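Local coordinates for protein nicotinamide riboside transporter PnuC (Neisseria mucosa ATCC 25996, PDB 4QTN) that probably takes up nicotinamide riboside, a vitamin B3 form used to make NAD, across the bacterial inner membrane as a homotrimer, at residues C[52-57]-C[218-223]; C[190-195]-C[212-217]. One frame throughout, in Å; residues are numbered along the deposited sequence.

Contact 1 of 2, residues C[52-57]-C[218-223]; sequences LCVVFV and LCNSVY. With NNR (Nicotinamide riboside), chain I.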
ATOM      1  N   LEU C  52       1.278 -14.626 -14.154  1.00108.14           N
ATOM      2  CA  LEU C  52       0.733 -14.592 -15.497  1.00105.92           C
ATOM      3  C   LEU C  52      -0.802 -14.702 -15.528  1.00109.95           C
ATOM      4  O   LEU C  52      -1.454 -13.975 -16.283  1.00103.92           O
ATOM      5  CB  LEU C  52       1.395 -15.634 -16.406  1.00106.00           C
ATOM      6  CG  LEU C  52       2.711 -15.122 -17.002  1.00106.95           C
ATOM      7  CD1 LEU C  52       3.897 -15.780 -16.327  1.00108.22           C
ATOM      8  CD2 LEU C  52       2.773 -15.306 -18.511  1.00103.97           C
ATOM      9  N   CYS C  53      -1.384 -15.572 -14.687  1.00112.16           N
ATOM     10  CA  CYS C  53      -2.844 -15.695 -14.667  1.00105.37           C
ATOM     11  C   CYS C  53      -3.493 -14.340 -14.440  1.00102.47           C
ATOM     12  O   CYS C  53      -4.208 -13.843 -15.303  1.00110.82           O
ATOM     13  CB  CYS C  53      -3.329 -16.693 -13.633  1.00105.10           C
ATOM     14  SG  CYS C  53      -5.145 -16.865 -13.602  1.00117.95           S
ATOM     15  N   VAL C  54      -3.205 -13.723 -13.304  1.00 95.40           N
ATOM     16  CA  VAL C  54      -3.872 -12.474 -12.931  1.00 90.25           C
ATOM     17  C   VAL C  54      -3.499 -11.260 -13.800  1.00 88.61           C
ATOM     18  O   VAL C  54      -4.329 -10.392 -14.041  1.00 89.29           O
ATOM     19  CB  VAL C  54      -3.675 -12.135 -11.456  1.00 86.22           C
ATOM     20  CG1 VAL C  54      -4.247 -13.256 -10.584  1.00 83.72           C
ATOM     21  CG2 VAL C  54      -2.198 -11.888 -11.167  1.00 81.32           C
ATOM     22  N   VAL C  55      -2.273 -11.204 -14.283  1.00 85.09           N
ATOM     23  CA  VAL C  55      -1.908 -10.113 -15.185  1.00 83.23           C
ATOM     24  C   VAL C  55      -2.747 -10.204 -16.472  1.00 87.10           C
ATOM     25  O   VAL C  55      -3.244  -9.198 -16.969  1.00 87.03           O
ATOM     26  CB  VAL C  55      -0.375 -10.069 -15.453  1.00 82.05           C
ATOM     27  CG1 VAL C  55      -0.045  -9.380 -16.773  1.00 78.05           C
ATOM     28  CG2 VAL C  55       0.336  -9.386 -14.293  1.00 77.89           C
ATOM     29  N   PHE C  56      -2.980 -11.433 -16.936  1.00 91.40           N
ATOM     30  CA  PHE C  56      -3.828 -11.684 -18.115  1.00 95.14           C
ATOM     31  C   PHE C  56      -5.324 -11.372 -17.889  1.00 99.55           C
ATOM     32  O   PHE C  56      -5.993 -10.857 -18.798  1.00102.55           O
ATOM     33  CB  PHE C  56      -3.658 -13.122 -18.607  1.00 93.72           C
ATOM     34  CG  PHE C  56      -2.419 -13.341 -19.406  1.00 98.00           C
ATOM     35  CD1 PHE C  56      -1.186 -12.971 -18.913  1.00101.77           C
ATOM     36  CD2 PHE C  56      -2.482 -13.924 -20.656  1.00105.71           C
ATOM     37  CE1 PHE C  56      -0.029 -13.179 -19.654  1.00105.25           C
ATOM     38  CE2 PHE C  56      -1.334 -14.131 -21.405  1.00106.24           C
ATOM     39  CZ  PHE C  56      -0.105 -13.758 -20.900  1.00106.76           C
ATOM     40  N   VAL C  57      -5.849 -11.696 -16.694  1.00 93.59           N
ATOM     41  CA  VAL C  57      -7.212 -11.257 -16.311  1.00 90.79           C
ATOM     42  C   VAL C  57      -7.319  -9.717 -16.349  1.00 88.41           C
ATOM     43  O   VAL C  57      -8.260  -9.159 -16.923  1.00 87.32           O
ATOM     44  CB  VAL C  57      -7.644 -11.797 -14.918  1.00 86.11           C
ATOM     45  CG1 VAL C  57      -8.871 -11.062 -14.407  1.00 81.11           C
ATOM     46  CG2 VAL C  57      -7.925 -13.277 -14.992  1.00 84.23           C
ATOM     47  N   LEU C 218      -1.469  -7.896  -5.366  1.00 83.53           N
ATOM     48  CA  LEU C 218      -2.095  -6.688  -4.845  1.00 83.59           C
ATOM     49  C   LEU C 218      -1.860  -5.507  -5.782  1.00 84.99           C
ATOM     50  O   LEU C 218      -2.800  -4.767  -6.127  1.00 88.25           O
ATOM     51  CB  LEU C 218      -1.551  -6.366  -3.442  1.00 84.81           C
ATOM     52  CG  LEU C 218      -2.275  -5.452  -2.415  1.00 87.56           C
ATOM     53  CD1 LEU C 218      -1.246  -4.573  -1.714  1.00 82.76           C
ATOM     54  CD2 LEU C 218      -3.437  -4.600  -2.962  1.00 80.75           C
ATOM     55  N   CYS C 219      -0.614  -5.328  -6.200  1.00 84.92           N
ATOM     56  CA  CYS C 219      -0.298  -4.296  -7.164  1.00 85.26           C
ATOM     57  C   CYS C 219      -1.176  -4.451  -8.402  1.00 88.90           C
ATOM     58  O   CYS C 219      -1.963  -3.550  -8.740  1.00 94.63           O
ATOM     59  CB  CYS C 219       1.164  -4.364  -7.551  1.00 89.92           C
ATOM     60  SG  CYS C 219       2.283  -4.136  -6.163  1.00101.06           S
ATOM     61  N   ASN C 220      -1.065  -5.613  -9.047  1.00 85.23           N
ATOM     62  CA  ASN C 220      -1.796  -5.907 -10.270  1.00 79.81           C
ATOM     63  C   ASN C 220      -3.305  -5.725 -10.122  1.00 83.64           C
ATOM     64  O   ASN C 220      -3.974  -5.285 -11.054  1.00 86.76           O
ATOM     65  CB  ASN C 220      -1.457  -7.319 -10.744  1.00 79.38           C
ATOM     66  CG  ASN C 220      -2.447  -7.857 -11.767  1.00 86.91           C
ATOM     67  OD1 ASN C 220      -2.362  -7.533 -12.970  1.00 85.67           O
ATOM     68  ND2 ASN C 220      -3.394  -8.717 -11.299  1.00 88.03           N
ATOM     69  N   SER C 221      -3.842  -6.062  -8.954  1.00 91.44           N
ATOM     70  CA  SER C 221      -5.273  -5.912  -8.733  1.00 91.13           C
ATOM     71  C   SER C 221      -5.698  -4.435  -8.710  1.00 88.17           C
ATOM     72  O   SER C 221      -6.853  -4.127  -8.997  1.00 93.47           O
ATOM     73  CB  SER C 221      -5.742  -6.670  -7.476  1.00 91.00           C
ATOM     74  OG  SER C 221      -5.442  -5.955  -6.291  1.00 97.10           O
ATOM     75  N   VAL C 222      -4.759  -3.519  -8.423  1.00 78.89           N
ATOM     76  CA  VAL C 222      -5.049  -2.100  -8.640  1.00 71.15           C
ATOM     77  C   VAL C 222      -4.983  -1.779 -10.113  1.00 73.02           C
ATOM     78  O   VAL C 222      -5.857  -1.091 -10.634  1.00 73.54           O
ATOM     79  CB  VAL C 222      -4.145  -1.143  -7.844  1.00 71.57           C
ATOM     80  CG1 VAL C 222      -4.122   0.222  -8.513  1.00 68.72           C
ATOM     81  CG2 VAL C 222      -4.656  -0.990  -6.430  1.00 68.82           C
ATOM     82  N   TYR C 223      -3.983  -2.317 -10.808  1.00 74.73           N
ATOM     83  CA  TYR C 223      -3.963  -2.203 -12.279  1.00 78.67           C
ATOM     84  C   TYR C 223      -5.254  -2.717 -12.924  1.00 80.43           C
ATOM     85  O   TYR C 223      -5.833  -2.045 -13.776  1.00 84.71           O
ATOM     86  CB  TYR C 223      -2.790  -2.943 -12.885  1.00 79.12           C
ATOM     87  CG  TYR C 223      -2.616  -2.616 -14.331  1.00 84.05           C
ATOM     88  CD1 TYR C 223      -2.300  -1.309 -14.722  1.00 88.29           C
ATOM     89  CD2 TYR C 223      -2.813  -3.588 -15.329  1.00 89.97           C
ATOM     90  CE1 TYR C 223      -2.150  -0.969 -16.046  1.00 93.55           C
ATOM     91  CE2 TYR C 223      -2.658  -3.258 -16.681  1.00 97.36           C
ATOM     92  CZ  TYR C 223      -2.321  -1.937 -17.024  1.00101.61           C
ATOM     93  OH  TYR C 223      -2.159  -1.561 -18.324  1.00102.77           O
TER
HETATM   94  O2R NNR I 301      -8.550 -16.682 -12.344  1.00105.58           O
HETATM   95  C2R NNR I 301      -7.836 -16.314 -11.039  1.00103.59           C
HETATM   96  C3R NNR I 301      -7.397 -17.587 -10.306  1.00104.16           C
HETATM   97  O3R NNR I 301      -8.238 -18.602 -10.627  1.00125.38           O
HETATM   98  C4R NNR I 301      -7.545 -17.268  -8.834  1.00105.77           C
HETATM   99  C5R NNR I 301      -6.193 -16.748  -8.189  1.00111.39           C
HETATM  100  O5R NNR I 301      -6.502 -16.116  -6.901  1.00117.91           O
HETATM  101  O4R NNR I 301      -8.468 -16.350  -8.769  1.00103.24           O
HETATM  102  C1R NNR I 301      -8.619 -15.677 -10.221  1.00 99.60           C
HETATM  103  N1  NNR I 301      -8.287 -14.242 -10.144  1.00 99.32           N
HETATM  104  C2  NNR I 301      -7.599 -13.717  -9.039  1.00 83.42           C
HETATM  105  C6  NNR I 301      -8.647 -13.400 -11.171  1.00 95.62           C
HETATM  106  C5  NNR I 301      -8.314 -12.025 -11.102  1.00 95.41           C
HETATM  107  C4  NNR I 301      -7.653 -11.516 -10.005  1.00 77.23           C
HETATM  108  C3  NNR I 301      -7.281 -12.341  -8.987  1.00 77.25           C
HETATM  109  C7  NNR I 301      -6.516 -11.750  -7.815  1.00 88.53           C
HETATM  110  O7  NNR I 301      -6.533 -12.281  -6.744  1.00 99.16           O
HETATM  111  N7  NNR I 301      -5.752 -10.546  -8.003  1.00102.10           N

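Contact 2 of 2, residues C[190-195]-C[212-217]; sequences ILTISL and LMYVMY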
ATOM      1  N   ILE C 190      -4.994  -8.156   0.129  1.00 93.82           N
ATOM      2  CA  ILE C 190      -4.557  -7.713   1.449  1.00 91.25           C
ATOM      3  C   ILE C 190      -4.830  -8.775   2.524  1.00 97.20           C
ATOM      4  O   ILE C 190      -4.130  -8.842   3.513  1.00102.75           O
ATOM      5  CB  ILE C 190      -5.231  -6.412   1.862  1.00 89.05           C
ATOM      6  CG1 ILE C 190      -4.783  -5.270   0.957  1.00 84.50           C
ATOM      7  CG2 ILE C 190      -4.925  -6.096   3.311  1.00 87.04           C
ATOM      8  CD1 ILE C 190      -5.510  -3.962   1.215  1.00 86.38           C
ATOM      9  N   LEU C 191      -5.831  -9.616   2.318  1.00 99.89           N
ATOM     10  CA  LEU C 191      -6.118 -10.671   3.300  1.00102.03           C
ATOM     11  C   LEU C 191      -5.171 -11.859   3.218  1.00103.52           C
ATOM     12  O   LEU C 191      -4.552 -12.220   4.210  1.00104.90           O
ATOM     13  CB  LEU C 191      -7.578 -11.106   3.248  1.00100.81           C
ATOM     14  CG  LEU C 191      -8.490  -9.993   3.763  1.00 96.73           C
ATOM     15  CD1 LEU C 191      -9.931 -10.448   3.857  1.00 91.16           C
ATOM     16  CD2 LEU C 191      -7.985  -9.469   5.104  1.00 97.92           C
ATOM     17  N   THR C 192      -5.019 -12.429   2.024  1.00101.83           N
ATOM     18  CA  THR C 192      -4.093 -13.555   1.821  1.00108.93           C
ATOM     19  C   THR C 192      -2.603 -13.234   2.132  1.00116.21           C
ATOM     20  O   THR C 192      -1.842 -14.139   2.489  1.00124.10           O
ATOM     21  CB  THR C 192      -4.197 -14.136   0.411  1.00102.79           C
ATOM     22  OG1 THR C 192      -5.566 -14.297   0.074  1.00103.61           O
ATOM     23  CG2 THR C 192      -3.524 -15.479   0.345  1.00107.93           C
ATOM     24  N   ILE C 193      -2.191 -11.967   1.987  1.00105.81           N
ATOM     25  CA  ILE C 193      -0.844 -11.580   2.406  1.00102.25           C
ATOM     26  C   ILE C 193      -0.694 -11.823   3.905  1.00102.72           C
ATOM     27  O   ILE C 193       0.290 -12.427   4.336  1.00106.90           O
ATOM     28  CB  ILE C 193      -0.500 -10.115   2.050  1.00101.94           C
ATOM     29  CG1 ILE C 193      -0.207  -9.976   0.566  1.00101.96           C
ATOM     30  CG2 ILE C 193       0.736  -9.665   2.799  1.00106.11           C
ATOM     31  CD1 ILE C 193      -0.162  -8.542   0.101  1.00100.51           C
ATOM     32  N   SER C 194      -1.702 -11.394   4.683  1.00100.31           N
ATOM     33  CA  SER C 194      -1.766 -11.659   6.144  1.00102.80           C
ATOM     34  C   SER C 194      -1.779 -13.132   6.460  1.00107.11           C
ATOM     35  O   SER C 194      -1.176 -13.551   7.424  1.00117.01           O
ATOM     36  CB  SER C 194      -3.014 -11.043   6.762  1.00104.04           C
ATOM     37  OG  SER C 194      -3.070  -9.656   6.552  1.00109.48           O
ATOM     38  N   LEU C 195      -2.524 -13.911   5.670  1.00107.90           N
ATOM     39  CA  LEU C 195      -2.572 -15.374   5.831  1.00109.66           C
ATOM     40  C   LEU C 195      -1.204 -16.020   5.760  1.00112.22           C
ATOM     41  O   LEU C 195      -0.844 -16.805   6.633  1.00126.02           O
ATOM     42  CB  LEU C 195      -3.494 -16.013   4.805  1.00108.79           C
ATOM     43  CG  LEU C 195      -4.961 -15.893   5.137  1.00112.31           C
ATOM     44  CD1 LEU C 195      -5.752 -16.892   4.313  1.00120.20           C
ATOM     45  CD2 LEU C 195      -5.181 -16.114   6.629  1.00112.92           C
ATOM     46  N   LEU C 212       5.308 -13.621  -1.630  1.00112.45           N
ATOM     47  CA  LEU C 212       5.711 -12.592  -2.582  1.00111.69           C
ATOM     48  C   LEU C 212       4.717 -12.483  -3.715  1.00110.79           C
ATOM     49  O   LEU C 212       4.382 -11.381  -4.151  1.00109.56           O
ATOM     50  CB  LEU C 212       7.120 -12.831  -3.125  1.00111.17           C
ATOM     51  CG  LEU C 212       8.182 -11.819  -2.670  1.00114.70           C
ATOM     52  CD1 LEU C 212       9.374 -11.875  -3.597  1.00128.87           C
ATOM     53  CD2 LEU C 212       7.646 -10.398  -2.611  1.00108.89           C
HETATM   54  N   MSE C 213       4.219 -13.629  -4.173  1.00111.23           N
HETATM   55  CA  MSE C 213       3.212 -13.647  -5.213  1.00110.04           C
HETATM   56  C   MSE C 213       2.020 -12.782  -4.847  1.00106.53           C
HETATM   57  O   MSE C 213       1.575 -11.973  -5.659  1.00108.13           O
HETATM   58  CB  MSE C 213       2.755 -15.054  -5.496  1.00112.06           C
HETATM   59  CG  MSE C 213       1.679 -14.983  -6.551  1.00115.16           C
HETATM   60 SE   MSE C 213       0.947 -16.763  -6.814  1.00131.38          SE
HETATM   61  CE  MSE C 213      -0.072 -16.869  -5.138  1.00129.36           C
ATOM     62  N   TYR C 214       1.501 -12.931  -3.625  1.00102.36           N
ATOM     63  CA  TYR C 214       0.341 -12.140  -3.199  1.00 96.87           C
ATOM     64  C   TYR C 214       0.589 -10.655  -3.060  1.00 98.55           C
ATOM     65  O   TYR C 214      -0.351  -9.872  -3.142  1.00104.33           O
ATOM     66  CB  TYR C 214      -0.318 -12.710  -1.944  1.00 97.78           C
ATOM     67  CG  TYR C 214      -1.331 -13.722  -2.292  1.00 99.97           C
ATOM     68  CD1 TYR C 214      -2.627 -13.349  -2.596  1.00 99.69           C
ATOM     69  CD2 TYR C 214      -0.974 -15.052  -2.450  1.00106.61           C
ATOM     70  CE1 TYR C 214      -3.561 -14.281  -3.003  1.00104.80           C
ATOM     71  CE2 TYR C 214      -1.900 -16.000  -2.846  1.00110.77           C
ATOM     72  CZ  TYR C 214      -3.192 -15.609  -3.130  1.00110.27           C
ATOM     73  OH  TYR C 214      -4.121 -16.543  -3.533  1.00116.04           O
ATOM     74  N   VAL C 215       1.845 -10.249  -2.873  1.00 95.92           N
ATOM     75  CA  VAL C 215       2.164  -8.828  -2.949  1.00 96.27           C
ATOM     76  C   VAL C 215       2.059  -8.345  -4.392  1.00100.20           C
ATOM     77  O   VAL C 215       1.455  -7.315  -4.655  1.00101.37           O
ATOM     78  CB  VAL C 215       3.530  -8.483  -2.329  1.00102.01           C
ATOM     79  CG1 VAL C 215       3.856  -6.997  -2.502  1.00 98.76           C
ATOM     80  CG2 VAL C 215       3.524  -8.839  -0.862  1.00109.87           C
HETATM   81  N   MSE C 216       2.583  -9.132  -5.332  1.00105.36           N
HETATM   82  CA  MSE C 216       2.503  -8.773  -6.757  1.00105.20           C
HETATM   83  C   MSE C 216       1.067  -8.805  -7.218  1.00 99.37           C
HETATM   84  O   MSE C 216       0.657  -7.995  -8.043  1.00 98.13           O
HETATM   85  CB  MSE C 216       3.377  -9.689  -7.594  1.00108.57           C
HETATM   86  CG  MSE C 216       4.769  -9.775  -6.978  1.00117.74           C
HETATM   87 SE   MSE C 216       5.866 -11.093  -7.961  1.00140.59          SE
HETATM   88  CE  MSE C 216       7.612 -10.637  -7.176  1.00145.62           C
ATOM     89  N   TYR C 217       0.288  -9.731  -6.666  1.00 93.92           N
ATOM     90  CA  TYR C 217      -1.154  -9.766  -6.893  1.00 89.56           C
ATOM     91  C   TYR C 217      -1.836  -8.455  -6.521  1.00 89.80           C
ATOM     92  O   TYR C 217      -2.695  -7.983  -7.255  1.00 98.53           O
ATOM     93  CB  TYR C 217      -1.800 -10.905  -6.107  1.00 88.76           C
ATOM     94  CG  TYR C 217      -1.822 -12.207  -6.840  1.00 91.88           C
ATOM     95  CD1 TYR C 217      -0.979 -12.425  -7.935  1.00 94.23           C
ATOM     96  CD2 TYR C 217      -2.665 -13.256  -6.427  1.00 92.72           C
ATOM     97  CE1 TYR C 217      -0.982 -13.636  -8.610  1.00100.07           C
ATOM     98  CE2 TYR C 217      -2.673 -14.478  -7.095  1.00 99.89           C
ATOM     99  CZ  TYR C 217      -1.829 -14.661  -8.191  1.00104.68           C
ATOM    100  OH  TYR C 217      -1.826 -15.860  -8.869  1.00112.88           O
TER

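Contact 1 of 2, residues C[52-57]-C[218-223]
Asn220 ND2 donates to the main-chain oxygen of Val54, the polar link between segments 52-57 and 218-223. At 3.3 Å between Asn220 ND2 and Val54 O, and with an N-H...O angle of 144°, the bond is long and bent, hence weak. The amide gets this far because Asn220 CG lies anti to the backbone N (chi1 164°), which carries the group from helix 208-234 onto the wall of helix 41-59 near the point where Val55 and Asn220 have the closest CA atoms. Its two ends then meet successive residues. The nitrogen also touches Val54 CG2, whereas OD1 rests on the next residue, 3.4 Å from Val55 CA, with Val55 CG2 alongside.

The two methyls of Val54 serve different partners. CG2 faces the Asn220 amide, while CG1, anti to the carbonyl carbon (chi1 -60°), packs on the nicotinamide ring of the bound riboside, 3.5 Å from ligand atom C3. One turn on, Val57 CG1 meets ring atom C5 at 3.5 Å. Cys53 SG approaches the ribose, lying 3.6 Å from ligand O2R. From the other helix, Ser221 turns its CB to the carboxamide, 3.9 Å from ligand N7; its hydroxyl is folded back, with Ser221 OG 2.9 Å from its acceptor Leu218 O, an oxygen that also takes the N-H of Val222.

The buried area is modest, 132 Å², and the helices meet beside the substrate. Chemically, these segments offer the nicotinamide mostly carbon surface, and polar recognition probably comes largely from other residues, such as Asn189, whose OD1 is hydrogen-bonded to the ligand; the amide of Asn220, in a buried residue, is directed at the neighbouring helix, where its one bond between the segments is weak.

Contact 2 of 2, residues C[190-195]-C[212-217]
Tyr214 meets Thr192 in a CH-pi interaction: Thr192 CG2 stands 3.4 Å from the centroid of the Tyr214 ring and only 8° off the ring normal, so the methyl sits over the centre of the face. Thr192 CB adds to the same face, 3.5 Å from Tyr214 CE1. The threonine presents carbon because CG2 is anti to the backbone N, while OG1 stays by its own helix and hydrogen-bonds Val188 O. Nearer the backbone, Tyr214 also receives Ile193, with Ile193 CG1 3.7 Å from Tyr214 CB and Ile193 CD1 reaching Tyr214 O. These are the residues whose CA atoms come nearest, at 5.8 Å.

Val215 follows, its CG2 3.8 Å from Ile193 CD1; the two side chains cross at about a right angle. Tyr217 closes the segment on the far side of Tyr214, where Tyr217 CD2 lies 3.7 Å above the ring plane, displaced toward the rim. The Tyr214 ring is thus clamped between Thr192 and Tyr217, and Tyr217, a nicotinamide riboside-binding residue, is linked to the contact through it.

The contact rests on van der Waals and CH-pi packing: 214 Å² is buried between nearly antiparallel helices, whose local axes run at 166° and approach to 8.9 Å. Helix 85-107 borders the pair through Glu87, which touches Thr192 and Tyr214, and helix 158-175 meets Thr192 at Thr163. Elsewhere the pair faces the trimer interface, where Val215 packs on Ile190 of a neighbouring subunit and Ile190 on Val215 of the other one.

Overall arrangement
Along the chain, segment 52-57 on transmembrane helix 41-59 comes first and waits for its partner until 218-223, so contact 1 closes a loop of 160 residues, 108 of them helical. Contact 2 falls wholly within that loop: 190-195 on helix 181-198 pairs with 212-217 across only 16 residues, a hairpin of consecutive helices. The two do not cross. They share helix 208-234, on which 212-217 runs directly into 218-223, and their centres are 12 Å apart. Val54 CG2 and Tyr217 CE1, 3.3 Å apart, join them. Helix 208-234 thereby ties an early helix to a late one beside the nicotinamide riboside pocket.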